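Local coordinates for probable transcriptional regulator, LysR family protein (PDB 2QL3) that probably acts as a DNA-binding transcription regulator, seen here as its C-terminal effector-binding domain without the DNA-binding part, at residues 43-46 with 47-51; 199-202 with 203-207. One frame throughout, in Å; residues are numbered along the deposited sequence.

Contact 1: residues 43-46 with 47-51. With PO4 (phosphate ion), chain O; PO4 (phosphate ion), chain Q.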
loop_
_atom_site.group_PDB
_atom_site.type_symbol
_atom_site.label_atom_id
_atom_site.label_comp_id
_atom_site.label_asym_id
_atom_site.label_seq_id
_atom_site.Cartn_x
_atom_site.Cartn_y
_atom_site.Cartn_z
ATOM N N GLN A 43 4.587 -12.907 -4.120
ATOM C CA GLN A 43 4.477 -14.306 -3.766
ATOM C C GLN A 43 5.664 -15.196 -4.180
ATOM O O GLN A 43 6.265 -15.823 -3.329
ATOM C CB GLN A 43 3.172 -14.839 -4.306
ATOM C CG GLN A 43 3.032 -16.327 -4.247
ATOM C CD GLN A 43 1.739 -16.797 -4.889
ATOM O OE1 GLN A 43 0.894 -17.349 -4.201
ATOM N NE2 GLN A 43 1.597 -16.610 -6.224
ATOM N N ASN A 44 5.980 -15.283 -5.474
ATOM C CA ASN A 44 7.152 -16.098 -5.893
ATOM C C ASN A 44 8.496 -15.604 -5.372
ATOM O O ASN A 44 9.384 -16.406 -5.082
ATOM C CB ASN A 44 7.229 -16.276 -7.407
ATOM C CG ASN A 44 5.925 -16.853 -7.996
ATOM O OD1 ASN A 44 5.055 -17.287 -7.254
ATOM N ND2 ASN A 44 5.820 -16.899 -9.312
ATOM N N ARG A 45 8.657 -14.300 -5.298
ATOM C CA ARG A 45 9.928 -13.740 -4.944
ATOM C C ARG A 45 10.200 -14.086 -3.507
ATOM O O ARG A 45 11.323 -14.513 -3.191
ATOM C CB ARG A 45 10.008 -12.220 -5.250
ATOM C CG ARG A 45 9.982 -11.890 -6.753
ATOM C CD ARG A 45 9.919 -10.341 -7.036
ATOM N NE ARG A 45 10.838 -9.591 -6.167
ATOM C CZ ARG A 45 11.978 -9.011 -6.563
ATOM N NH1 ARG A 45 12.758 -8.419 -5.676
ATOM N NH2 ARG A 45 12.351 -9.049 -7.836
ATOM N N LEU A 46 9.191 -14.015 -2.636
ATOM C CA LEU A 46 9.402 -14.383 -1.178
ATOM C C LEU A 46 9.751 -15.881 -1.067
ATOM O O LEU A 46 10.660 -16.287 -0.341
ATOM C CB LEU A 46 8.156 -14.077 -0.325
ATOM C CG LEU A 46 8.437 -13.629 1.149
ATOM C CD1 LEU A 46 9.061 -12.250 1.069
ATOM C CD2 LEU A 46 7.219 -13.552 2.001
ATOM N N ARG A 47 9.065 -16.714 -1.852
ATOM C CA ARG A 47 9.321 -18.170 -1.827
ATOM C C ARG A 47 10.756 -18.486 -2.285
ATOM O O ARG A 47 11.477 -19.316 -1.700
ATOM C CB ARG A 47 8.270 -18.875 -2.725
ATOM C CG ARG A 47 8.583 -20.336 -3.079
ATOM C CD ARG A 47 7.428 -20.976 -3.907
ATOM N NE ARG A 47 7.737 -20.860 -5.327
ATOM C CZ ARG A 47 7.037 -20.202 -6.219
ATOM N NH1 ARG A 47 5.840 -19.634 -5.882
ATOM N NH2 ARG A 47 7.505 -20.183 -7.484
ATOM N N THR A 48 11.141 -17.808 -3.359
ATOM C CA THR A 48 12.454 -17.870 -3.950
ATOM C C THR A 48 13.572 -17.422 -2.990
ATOM O O THR A 48 14.610 -18.060 -2.902
ATOM C CB THR A 48 12.413 -16.991 -5.234
ATOM O OG1 THR A 48 11.961 -17.849 -6.289
ATOM C CG2 THR A 48 13.763 -16.446 -5.579
ATOM N N GLN A 49 13.341 -16.333 -2.276
ATOM C CA GLN A 49 14.266 -15.870 -1.248
ATOM C C GLN A 49 14.364 -16.862 -0.089
ATOM O O GLN A 49 15.492 -17.258 0.308
ATOM C CB GLN A 49 13.902 -14.422 -0.813
ATOM C CG GLN A 49 14.197 -13.447 -1.942
ATOM C CD GLN A 49 13.445 -12.090 -1.866
ATOM O OE1 GLN A 49 13.170 -11.464 -2.905
ATOM N NE2 GLN A 49 13.162 -11.631 -0.666
ATOM N N LEU A 50 13.223 -17.314 0.422
ATOM C CA LEU A 50 13.212 -18.352 1.474
ATOM C C LEU A 50 13.930 -19.657 1.067
ATOM O O LEU A 50 14.713 -20.216 1.841
ATOM C CB LEU A 50 11.795 -18.660 1.972
ATOM C CG LEU A 50 11.640 -19.313 3.381
ATOM C CD1 LEU A 50 12.039 -18.405 4.523
ATOM C CD2 LEU A 50 10.192 -19.721 3.647
ATOM N N GLU A 51 13.677 -20.158 -0.138
ATOM C CA GLU A 51 14.388 -21.367 -0.612
ATOM C C GLU A 51 15.895 -21.161 -0.635
ATOM O O GLU A 51 16.647 -22.099 -0.336
ATOM C CB GLU A 51 13.941 -21.844 -2.010
ATOM C CG GLU A 51 12.550 -22.457 -2.092
ATOM C CD GLU A 51 12.464 -23.885 -1.587
ATOM O OE1 GLU A 51 13.471 -24.660 -1.666
ATOM O OE2 GLU A 51 11.340 -24.235 -1.100
HETATM P P PO4 O . 5.539 -12.867 -8.232
HETATM O O1 PO4 O . 4.653 -13.894 -7.581
HETATM O O2 PO4 O . 6.674 -12.466 -7.272
HETATM O O3 PO4 O . 6.265 -13.346 -9.437
HETATM O O4 PO4 O . 4.691 -11.616 -8.549
HETATM P P PO4 Q . 16.293 -7.940 -7.189
HETATM O O1 PO4 Q . 16.077 -9.236 -6.426
HETATM O O2 PO4 Q . 17.782 -7.615 -7.233
HETATM O O3 PO4 Q . 15.769 -8.102 -8.605
HETATM O O4 PO4 Q . 15.543 -6.809 -6.502
#
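N44 and R47, one helical turn apart, make the side-chain hydrogen bond of this contact: NH1 of R47 gives to OD1 of N44 over 2.8 Å. The bond is bent, 140° at the hydrogen, and NH1 stands above the amide carbonyl plane instead of meeting a lone pair. R47 can fold back because its chain, extended from the backbone as far as CD, turns at chi3 (95°), laying a face of the guanidinium over CA of N44.

Backbone bonds run i to i+4 beneath, with T48 N to N44 O at 2.8 Å and L50 N to L46 O at 2.9 Å.

At the N-terminal turn, where the first N-H groups lack the carbonyls of a preceding helical turn, a phosphate ion, probably from the crystallisation liquor, acts as acceptor. N44 N gives a nearly straight bond to the phosphate O1 (2.9 Å, 171°). R45 N gives a weak one to O2 of the same ion. The long chain of R45 reaches a second phosphate, whose O4 lies at the edge of the guanidinium, 3.3 Å from NH1 of R45, in a weak bond; NE forms a salt bridge with D41.

Polar residues suit the outer side of helix 43-51, whereas the leucines turn inward: L46 packs on A58 and V60 of strand 57-61, and L50 on W69 of strand 69-84.

Contact 2: residues 199-202 with 203-207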
loop_
_atom_site.group_PDB
_atom_site.type_symbol
_atom_site.label_atom_id
_atom_site.label_comp_id
_atom_site.label_asym_id
_atom_site.label_seq_id
_atom_site.Cartn_x
_atom_site.Cartn_y
_atom_site.Cartn_z
ATOM N N ARG A 199 14.822 -19.241 15.737
ATOM C CA ARG A 199 14.070 -20.038 16.685
ATOM C C ARG A 199 13.459 -19.133 17.792
ATOM O O ARG A 199 12.274 -19.271 18.136
ATOM C CB ARG A 199 14.987 -21.092 17.273
ATOM C CG ARG A 199 14.337 -22.376 17.337
ATOM C CD ARG A 199 15.342 -23.447 17.131
ATOM N NE ARG A 199 15.572 -24.155 18.376
ATOM C CZ ARG A 199 14.887 -25.228 18.784
ATOM N NH1 ARG A 199 13.905 -25.743 18.041
ATOM N NH2 ARG A 199 15.199 -25.799 19.951
ATOM N N ALA A 200 14.249 -18.203 18.321
ATOM C CA ALA A 200 13.722 -17.262 19.325
ATOM C C ALA A 200 12.566 -16.462 18.760
ATOM O O ALA A 200 11.565 -16.234 19.471
ATOM C CB ALA A 200 14.815 -16.327 19.914
ATOM N N PHE A 201 12.688 -16.086 17.470
ATOM C CA PHE A 201 11.627 -15.327 16.784
ATOM C C PHE A 201 10.289 -16.114 16.668
ATOM O O PHE A 201 9.218 -15.606 17.041
ATOM C CB PHE A 201 12.078 -14.826 15.409
ATOM C CG PHE A 201 11.074 -13.990 14.726
ATOM C CD1 PHE A 201 11.069 -12.624 14.918
ATOM C CD2 PHE A 201 10.135 -14.544 13.839
ATOM C CE1 PHE A 201 10.167 -11.799 14.274
ATOM C CE2 PHE A 201 9.206 -13.710 13.198
ATOM C CZ PHE A 201 9.226 -12.311 13.449
ATOM N N ILE A 202 10.392 -17.344 16.178
ATOM C CA ILE A 202 9.286 -18.210 16.034
ATOM C C ILE A 202 8.593 -18.460 17.391
ATOM O O ILE A 202 7.372 -18.371 17.470
ATOM C CB ILE A 202 9.705 -19.560 15.367
ATOM C CG1 ILE A 202 10.211 -19.302 13.932
ATOM C CG2 ILE A 202 8.541 -20.609 15.469
ATOM C CD1 ILE A 202 11.142 -20.413 13.305
ATOM N N ARG A 203 9.358 -18.733 18.441
ATOM C CA ARG A 203 8.793 -19.013 19.768
ATOM C C ARG A 203 8.135 -17.732 20.312
ATOM O O ARG A 203 7.088 -17.794 20.951
ATOM C CB ARG A 203 9.852 -19.588 20.772
ATOM C CG ARG A 203 10.459 -20.950 20.403
ATOM C CD ARG A 203 11.465 -21.388 21.479
ATOM N NE ARG A 203 12.220 -22.634 21.228
ATOM C CZ ARG A 203 13.379 -22.944 21.840
ATOM N NH1 ARG A 203 13.927 -22.090 22.703
ATOM N NH2 ARG A 203 14.008 -24.098 21.606
ATOM N N PHE A 204 8.754 -16.582 20.042
ATOM C CA PHE A 204 8.300 -15.315 20.576
ATOM C C PHE A 204 6.971 -14.889 19.927
ATOM O O PHE A 204 6.043 -14.459 20.637
ATOM C CB PHE A 204 9.389 -14.236 20.481
ATOM C CG PHE A 204 8.939 -12.859 21.012
ATOM C CD1 PHE A 204 9.067 -12.545 22.356
ATOM C CD2 PHE A 204 8.384 -11.929 20.161
ATOM C CE1 PHE A 204 8.640 -11.274 22.868
ATOM C CE2 PHE A 204 7.948 -10.675 20.640
ATOM C CZ PHE A 204 8.076 -10.353 22.015
ATOM N N VAL A 205 6.824 -15.073 18.606
ATOM C CA VAL A 205 5.584 -14.645 17.944
ATOM C C VAL A 205 4.449 -15.663 18.040
ATOM O O VAL A 205 3.297 -15.342 17.733
ATOM C CB VAL A 205 5.799 -14.210 16.458
ATOM C CG1 VAL A 205 6.925 -13.129 16.369
ATOM C CG2 VAL A 205 6.085 -15.444 15.554
ATOM N N THR A 206 4.770 -16.881 18.434
ATOM C CA THR A 206 3.760 -17.904 18.660
ATOM C C THR A 206 3.484 -18.177 20.160
ATOM O O THR A 206 2.821 -19.182 20.505
ATOM C CB THR A 206 4.128 -19.195 17.920
ATOM O OG1 THR A 206 5.364 -19.672 18.418
ATOM C CG2 THR A 206 4.326 -18.919 16.463
ATOM N N ALA A 207 3.941 -17.280 21.032
ATOM C CA ALA A 207 3.800 -17.466 22.485
ATOM C C ALA A 207 2.397 -17.084 22.965
ATOM O O ALA A 207 1.873 -16.048 22.526
ATOM C CB ALA A 207 4.842 -16.650 23.214
#
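V205 sets its CG1 methyl over one face of the F201 ring, a CH-pi contact with the carbon 4.0 Å from the ring centroid and 16° off the normal. The ring leaves the helix with CG anti to the backbone N (chi1 -176°), which brings it alongside V205, one turn further on. CG1 of V205 sits offset toward the rim, 3.8 Å from CZ of F201. A flat ring and a branched aliphatic chain suit this inward side, where F201 also meets F27 edge-to-face and touches I7 and V9 of strand 5-11.

These are the last two turns of helix 196-205, which closes the chain of a LysR effector-binding domain, a fold of the periplasmic-binding-protein type, and packs beside helix 20-30 against the sheet. T206, the first residue to leave helical angles, folds its hydroxyl back on the final turn: with OG1 between N and the carbonyl carbon (chi1 61°), it donates to O of I202 over 2.6 Å. T206 N binds O of I202 at 3.1 Å from the opposite face of the carbonyl plane, so a short polar side chain adds a second bond to that acceptor.

R199 and R203 occupy the exposed side, their guanidinium planes steeply turned against each other. R203 is extended from CG to NE, while R199 bends at chi2 and chi3; the ends of the two chains are modelled implausibly close, so their exact placement is doubtful. A phosphate ion, probably from the crystallisation liquor, lies near both, at long and weak ion-pair range.

Contacts 1 and 2 each lie within a single helix, and both helices lean on the same mixed sheet: 43-51 touches strands 57-61 and 69-84, while 196-205 touches strands 5-11, 69-84 and 182-189. Their centres are 21 Å apart and they do not touch. Both are partly buried, neither being pure core, but contact 1 is the more exposed, with four of its eight touching residues exposed against two in contact 2. In contact 1 the side-chain chemistry between the segments is polar, and its leucines spend themselves on the strands; in contact 2 an aromatic and an aliphatic side chain also meet within the helix. Contact 1 includes a helix start, whose N-H groups bind an anion; contact 2 a helix end, where a threonine hydroxyl serves a carbonyl.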